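Local structure of ThiJ/PfpI domain protein (4HCJ) at residues V125-L128 with H134-H137; S144-V149 with P159-D164. The protein belongs to the DJ-1/PfpI family, is probably a hydrolase-like enzyme of undetermined substrate, and binds magnesium ions in the crystal. One frame throughout, in Å; residues are numbered along the deposited sequence. Where two conformers were deposited one is given.

Contact 1: residues V125-L128 with H134-H137; sequences VTCL and HVRH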
ATOM      1  N   VAL A 125      10.133   6.479  -7.528  1.00  5.79           N
ATOM      2  CA  VAL A 125       9.509   5.293  -6.962  1.00  5.62           C
ATOM      3  C   VAL A 125      10.322   4.064  -7.304  1.00  5.58           C
ATOM      4  O   VAL A 125      11.246   4.113  -8.126  1.00  6.59           O
ATOM      5  CB  VAL A 125       8.063   5.085  -7.494  1.00  6.61           C
ATOM      6  CG1 VAL A 125       7.196   6.311  -7.267  1.00  7.30           C
ATOM      7  CG2 VAL A 125       8.072   4.675  -8.957  1.00  7.13           C
ATOM      8  N   THR A 126       9.939   2.945  -6.694  1.00  5.80           N
ATOM      9  CA  THR A 126      10.321   1.662  -7.219  1.00  6.10           C
ATOM     10  C   THR A 126       9.061   0.801  -7.329  1.00  6.27           C
ATOM     11  O   THR A 126       7.973   1.234  -6.935  1.00  7.08           O
ATOM     12  CB  THR A 126      11.445   1.018  -6.388  1.00  6.14           C
ATOM     13  OG1 THR A 126      11.883  -0.159  -7.068  1.00  6.85           O
ATOM     14  CG2 THR A 126      10.972   0.695  -4.970  1.00  6.59           C
ATOM     15  N   CYS A 127       9.192  -0.388  -7.902  1.00  7.02           N
ATOM     16  CA  CYS A 127       8.023  -1.211  -8.198  1.00  8.67           C
ATOM     17  C   CYS A 127       8.490  -2.589  -8.576  1.00  9.34           C
ATOM     18  O   CYS A 127       9.685  -2.846  -8.691  1.00  9.98           O
ATOM     19  CB  CYS A 127       7.192  -0.605  -9.346  1.00  8.91           C
ATOM     20  SG  CYS A 127       8.062  -0.527 -10.929  1.00  9.70           S
ATOM     21  N   LEU A 128       7.537  -3.494  -8.726  1.00  9.89           N
ATOM     22  CA  LEU A 128       7.830  -4.829  -9.171  1.00 11.34           C
ATOM     23  C   LEU A 128       8.397  -4.724 -10.586  1.00 11.41           C
ATOM     24  O   LEU A 128       7.851  -4.027 -11.447  1.00 10.94           O
ATOM     25  CB  LEU A 128       6.551  -5.667  -9.132  1.00 12.33           C
ATOM     26  CG  LEU A 128       6.697  -7.173  -9.229  1.00 13.40           C
ATOM     27  CD1 LEU A 128       7.385  -7.741  -7.973  1.00 14.22           C
ATOM     28  CD2 LEU A 128       5.325  -7.775  -9.435  1.00 14.08           C
ATOM     29  N   HIS A 134       3.588  -0.186 -16.541  1.00  7.52           N
ATOM     30  CA  HIS A 134       2.464   0.564 -15.991  1.00  8.06           C
ATOM     31  C   HIS A 134       2.928   1.759 -15.193  1.00  7.38           C
ATOM     32  O   HIS A 134       2.317   2.836 -15.213  1.00  8.21           O
ATOM     33  CB  HIS A 134       1.618  -0.318 -15.083  1.00  9.58           C
ATOM     34  CG  HIS A 134       1.228  -1.608 -15.712  1.00 12.02           C
ATOM     35  ND1 HIS A 134       0.193  -1.704 -16.611  1.00 16.23           N
ATOM     36  CD2 HIS A 134       1.724  -2.858 -15.562  1.00 13.90           C
ATOM     37  CE1 HIS A 134       0.083  -2.959 -17.009  1.00 16.81           C
ATOM     38  NE2 HIS A 134       1.007  -3.674 -16.395  1.00 16.08           N
ATOM     39  N   VAL A 135       4.013   1.562 -14.450  1.00  7.27           N
ATOM     40  CA  VAL A 135       4.509   2.607 -13.579  1.00  7.56           C
ATOM     41  C   VAL A 135       5.133   3.745 -14.398  1.00  7.67           C
ATOM     42  O   VAL A 135       4.879   4.927 -14.126  1.00  8.28           O
ATOM     43  CB  VAL A 135       5.430   1.994 -12.514  1.00  8.55           C
ATOM     44  CG1 VAL A 135       6.063   3.072 -11.644  1.00  9.90           C
ATOM     45  CG2 VAL A 135       4.599   1.032 -11.632  1.00  9.04           C
ATOM     46  N   ARG A 136       5.902   3.402 -15.435  1.00  7.38           N
ATOM     47  CA  ARG A 136       6.428   4.428 -16.318  1.00  7.24           C
ATOM     48  C   ARG A 136       5.307   5.139 -17.072  1.00  6.78           C
ATOM     49  O   ARG A 136       5.405   6.352 -17.330  1.00  7.32           O
ATOM     50  CB  ARG A 136       7.421   3.854 -17.322  1.00  8.46           C
ATOM     51  CG  ARG A 136       8.727   3.414 -16.700  1.00 10.14           C
ATOM     52  CD  ARG A 136       9.817   3.208 -17.770  1.00 14.23           C
ATOM     53  NE  ARG A 136      11.025   2.577 -17.226  1.00 19.25           N
ATOM     54  CZ  ARG A 136      11.990   3.212 -16.576  1.00 23.78           C
ATOM     55  NH1 ARG A 136      11.915   4.524 -16.363  1.00 30.77           N
ATOM     56  NH2 ARG A 136      13.039   2.523 -16.138  1.00 25.04           N
ATOM     57  N   HIS A 137       4.239   4.419 -17.420  1.00  6.67           N
ATOM     58  CA  HIS A 137       3.120   5.038 -18.106  1.00  6.77           C
ATOM     59  C   HIS A 137       2.488   6.147 -17.259  1.00  6.86           C
ATOM     60  O   HIS A 137       1.994   7.147 -17.799  1.00  7.49           O
ATOM     61  CB  HIS A 137       2.079   3.981 -18.473  1.00  7.20           C
ATOM     62  CG  HIS A 137       0.882   4.533 -19.177  1.00  7.41           C
ATOM     63  ND1 HIS A 137       0.891   4.907 -20.502  1.00  8.05           N
ATOM     64  CD2 HIS A 137      -0.360   4.802 -18.712  1.00  8.67           C
ATOM     65  CE1 HIS A 137      -0.313   5.360 -20.826  1.00  8.38           C
ATOM     66  NE2 HIS A 137      -1.087   5.311 -19.756  1.00  9.53           N
TER
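Val-135, on the side of helix 132-137 that faces 125-128, puts its two methyl groups against two residues of that extended segment. Its CG1 meets CG2 of Val-125 at 3.7 Å, while its CG2 lies 3.8 Å from CB of Cys-127. The closest approaches divide this way because CG1 stands anti to the backbone N (chi1 175°) and CG2 anti to the carbonyl carbon. Cys-127 carries its SG between its own backbone N and carbonyl carbon (chi1 63°), which swings the sulfur alongside the valine, near both branches and 4.0 Å from CB of Val-135. The packing is wholly apolar, and all three residues are buried. Cutting Val-135 back to an alanine would remove both methyls and would probably leave Val-125 CG2 and Cys-127 CB without these apolar neighbours, the sulfur keeping its contact with CB. His-137 on the same helix is a magnesium ligand in crystals of this protein; the Val-135 side chain lies about 11 Å from a bound magnesium ion. Val-111 and Val-112 of helix 110-116 touch Cys-127 and Val-135 respectively, and Ala-140 touches both valines. The contact thus packs helix 132-137 against the loop following strand 124-125, beside helix 110-116.

Contact 2: residues S144-V149 with P159-D164; sequences SENVVV and PTSSKD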
ATOM      1  N   SER A 144      16.693   2.469  -9.019  0.52  8.23           N
ATOM      2  CA  SER A 144      17.334   1.177  -8.786  0.52  9.06           C
ATOM      3  C   SER A 144      17.466   0.924  -7.295  0.52  8.09           C
ATOM      4  O   SER A 144      18.577   0.842  -6.767  0.52  8.88           O
ATOM      5  CB  SER A 144      18.730   1.151  -9.419  0.52 12.46           C
ATOM      6  OG  SER A 144      18.674   1.315 -10.822  0.52 16.21           O
ATOM      7  N   GLU A 145      16.336   0.776  -6.612  1.00  7.31           N
ATOM      8  CA  GLU A 145      16.344   0.590  -5.169  1.00  7.38           C
ATOM      9  C   GLU A 145      15.218  -0.355  -4.784  1.00  6.81           C
ATOM     10  O   GLU A 145      14.207  -0.470  -5.489  1.00  7.81           O
ATOM     11  CB  GLU A 145      16.114   1.927  -4.444  1.00  9.47           C
ATOM     12  CG  GLU A 145      17.087   3.044  -4.779  1.00 11.74           C
ATOM     13  CD  GLU A 145      18.522   2.790  -4.349  1.00 14.53           C
ATOM     14  OE1 GLU A 145      18.827   1.845  -3.595  1.00 14.60           O
ATOM     15  OE2 GLU A 145      19.379   3.593  -4.761  1.00 18.21           O
ATOM     16  N   ASN A 146      15.368  -0.983  -3.622  1.00  6.52           N
ATOM     17  CA  ASN A 146      14.329  -1.841  -3.070  1.00  6.56           C
ATOM     18  C   ASN A 146      13.168  -1.066  -2.455  1.00  6.22           C
ATOM     19  O   ASN A 146      12.032  -1.546  -2.480  1.00  6.23           O
ATOM     20  CB  ASN A 146      14.940  -2.773  -2.021  1.00  7.36           C
ATOM     21  CG  ASN A 146      15.856  -3.806  -2.656  1.00  7.76           C
ATOM     22  OD1 ASN A 146      15.442  -4.546  -3.540  1.00  8.43           O
ATOM     23  ND2 ASN A 146      17.121  -3.803  -2.279  1.00  9.65           N
ATOM     24  N   VAL A 147      13.468   0.094  -1.869  1.00  5.85           N
ATOM     25  CA  VAL A 147      12.483   0.953  -1.216  1.00  6.20           C
ATOM     26  C   VAL A 147      12.841   2.394  -1.543  1.00  5.99           C
ATOM     27  O   VAL A 147      14.034   2.752  -1.582  1.00  6.59           O
ATOM     28  CB  VAL A 147      12.513   0.788   0.335  1.00  7.44           C
ATOM     29  CG1 VAL A 147      11.467   1.669   0.996  1.00  8.50           C
ATOM     30  CG2 VAL A 147      12.307  -0.663   0.733  1.00  7.86           C
ATOM     31  N   VAL A 148      11.830   3.221  -1.797  1.00  6.01           N
ATOM     32  CA  VAL A 148      12.044   4.638  -2.085  1.00  6.28           C
ATOM     33  C   VAL A 148      11.063   5.467  -1.282  1.00  6.18           C
ATOM     34  O   VAL A 148       9.847   5.281  -1.377  1.00  6.82           O
ATOM     35  CB  VAL A 148      11.874   4.987  -3.587  1.00  6.72           C
ATOM     36  CG1 VAL A 148      12.068   6.479  -3.837  1.00  7.33           C
ATOM     37  CG2 VAL A 148      12.809   4.153  -4.459  1.00  7.41           C
ATOM     38  N   VAL A 149      11.596   6.410  -0.505  1.00  6.75           N
ATOM     39  CA  VAL A 149      10.787   7.377   0.221  1.00  7.15           C
ATOM     40  C   VAL A 149      10.865   8.709  -0.515  1.00  6.89           C
ATOM     41  O   VAL A 149      11.958   9.268  -0.679  1.00  8.05           O
ATOM     42  CB  VAL A 149      11.294   7.560   1.673  1.00  7.95           C
ATOM     43  CG1 VAL A 149      10.531   8.682   2.376  1.00  8.94           C
ATOM     44  CG2 VAL A 149      11.187   6.250   2.445  1.00  8.67           C
ATOM     45  N   PRO A 159       7.813  -8.619  -2.682  1.00  7.43           N
ATOM     46  CA  PRO A 159       7.802  -9.337  -1.409  1.00  8.01           C
ATOM     47  C   PRO A 159       9.174  -9.477  -0.765  1.00  7.95           C
ATOM     48  O   PRO A 159       9.227  -9.552   0.458  1.00  8.27           O
ATOM     49  CB  PRO A 159       7.181 -10.694  -1.758  1.00  8.63           C
ATOM     50  CG  PRO A 159       7.294 -10.800  -3.254  1.00  9.08           C
ATOM     51  CD  PRO A 159       7.217  -9.409  -3.775  1.00  8.72           C
ATOM     52  N   THR A 160      10.256  -9.460  -1.560  0.64  8.32           N
ATOM     53  CA  THR A 160      11.618  -9.553  -1.015  0.64  9.50           C
ATOM     54  C   THR A 160      12.000  -8.322  -0.199  0.64  9.43           C
ATOM     55  O   THR A 160      12.978  -8.338   0.545  0.64 11.88           O
ATOM     56  CB  THR A 160      12.706  -9.805  -2.110  0.64 11.41           C
ATOM     57  OG1 THR A 160      12.867  -8.643  -2.939  0.64 12.41           O
ATOM     58  CG2 THR A 160      12.357 -11.022  -2.976  0.64 14.09           C
ATOM     59  N   SER A 161      11.230  -7.253  -0.338  1.00  7.80           N
ATOM     60  CA  SER A 161      11.506  -6.009   0.363  1.00  7.22           C
ATOM     61  C   SER A 161      10.468  -5.655   1.422  1.00  6.31           C
ATOM     62  O   SER A 161      10.415  -4.521   1.877  1.00  6.86           O
ATOM     63  CB  SER A 161      11.658  -4.869  -0.646  1.00  8.02           C
ATOM     64  OG  SER A 161      12.754  -5.135  -1.497  1.00  8.96           O
ATOM     65  N   SER A 162       9.655  -6.623   1.834  1.00  6.30           N
ATOM     66  CA  SER A 162       8.553  -6.342   2.751  1.00  6.60           C
ATOM     67  C   SER A 162       8.995  -5.705   4.072  1.00  6.12           C
ATOM     68  O   SER A 162       8.366  -4.744   4.554  1.00  6.40           O
ATOM     69  CB  SER A 162       7.745  -7.614   3.043  1.00  7.23           C
ATOM     70  OG  SER A 162       7.215  -8.162   1.853  1.00  8.05           O
ATOM     71  N   LYS A 163      10.043  -6.252   4.675  1.00  6.72           N
ATOM     72  CA  LYS A 163      10.497  -5.725   5.960  1.00  7.10           C
ATOM     73  C   LYS A 163      11.143  -4.343   5.821  1.00  6.95           C
ATOM     74  O   LYS A 163      10.876  -3.425   6.614  1.00  7.16           O
ATOM     75  CB  LYS A 163      11.447  -6.711   6.653  1.00  8.23           C
ATOM     76  CG  LYS A 163      10.767  -8.023   7.015  1.00  9.40           C
ATOM     77  CD  LYS A 163      11.746  -9.051   7.591  1.00 11.46           C
ATOM     78  CE  LYS A 163      11.057 -10.400   7.839  1.00 13.42           C
ATOM     79  NZ  LYS A 163      12.068 -11.478   8.046  1.00 16.67           N
ATOM     80  N   ASP A 164      11.983  -4.185   4.805  1.00  7.58           N
ATOM     81  CA  ASP A 164      12.586  -2.879   4.555  1.00  9.02           C
ATOM     82  C   ASP A 164      11.521  -1.807   4.289  1.00  7.17           C
ATOM     83  O   ASP A 164      11.624  -0.661   4.750  1.00  7.00           O
ATOM     84  CB  ASP A 164      13.548  -2.950   3.359  1.00 14.15           C
ATOM     85  CG  ASP A 164      14.816  -3.730   3.657  1.00 22.93           C
ATOM     86  OD1 ASP A 164      15.154  -3.918   4.842  1.00 24.42           O
ATOM     87  OD2 ASP A 164      15.502  -4.115   2.687  1.00 29.53           O
TER
HETATM   88  O   HOH W   1      15.213  -7.168  -2.528  1.00 24.48           O
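Asn-146 and Ser-161 bring their backbones closest, CA to CA at 6.1 Å, where the loop leading into strand 147-150 passes the start of helix 162-174. The hydroxyl of Ser-161 lies against the Asn-146 side chain, its OG 3.3 Å from CB of Asn-146. That position comes from OG standing anti to the carbonyl carbon (chi1 -62°). Both polar ends are held by Asn-157, whose OD1 is hydrogen-bonded to Ser-161 OG and whose ND2 is hydrogen-bonded to Asn-146 OD1. OD1 of Asn-146 also accepts a 2.8 Å bond from a water, which in the conformer given for Thr-160 hydrogen-bonds its OG1 too. Further along, Val-147 turns CG2 onto the helix, 3.7 Å from CB of Asp-164 and 3.8 Å from its backbone C. Within 159-164, Pro-159 O receives both the backbone N and the OG of Ser-162 on one face of its carbonyl plane. The contact sets the edge strand 147-150 of the mixed sheet against the start of helix 162-174, as in the alpha-beta-alpha sandwich of the DJ-1/PfpI family. It pairs a small apolar patch, Val-147 on Asp-164 CB, with a polar end at Asn-146 and Ser-161 held through Asn-157 and water.

From the N terminus, the chain reaches contact 1 first: strand 124-125 leads through a short loop into helix 132-137, and the contact closes that turn. The chain then runs through strand 141-142 to contact 2, which opens at 144 and closes a longer loop made of the hairpin 147-150 and 153-156 before helix 162-174. The two loops therefore follow in series and neither encloses the other. Contact 1 ties the loop after strand 124-125 to helix 132-137; contact 2 ties strand 147-150 to helix 162-174. The two parts are joined where the contacts touch: Thr-126 OG1 is probably hydrogen-bonded to Glu-145 O at 2.8 Å, and Val-148 CG2 packs on the backbone of Val-125 and Thr-126.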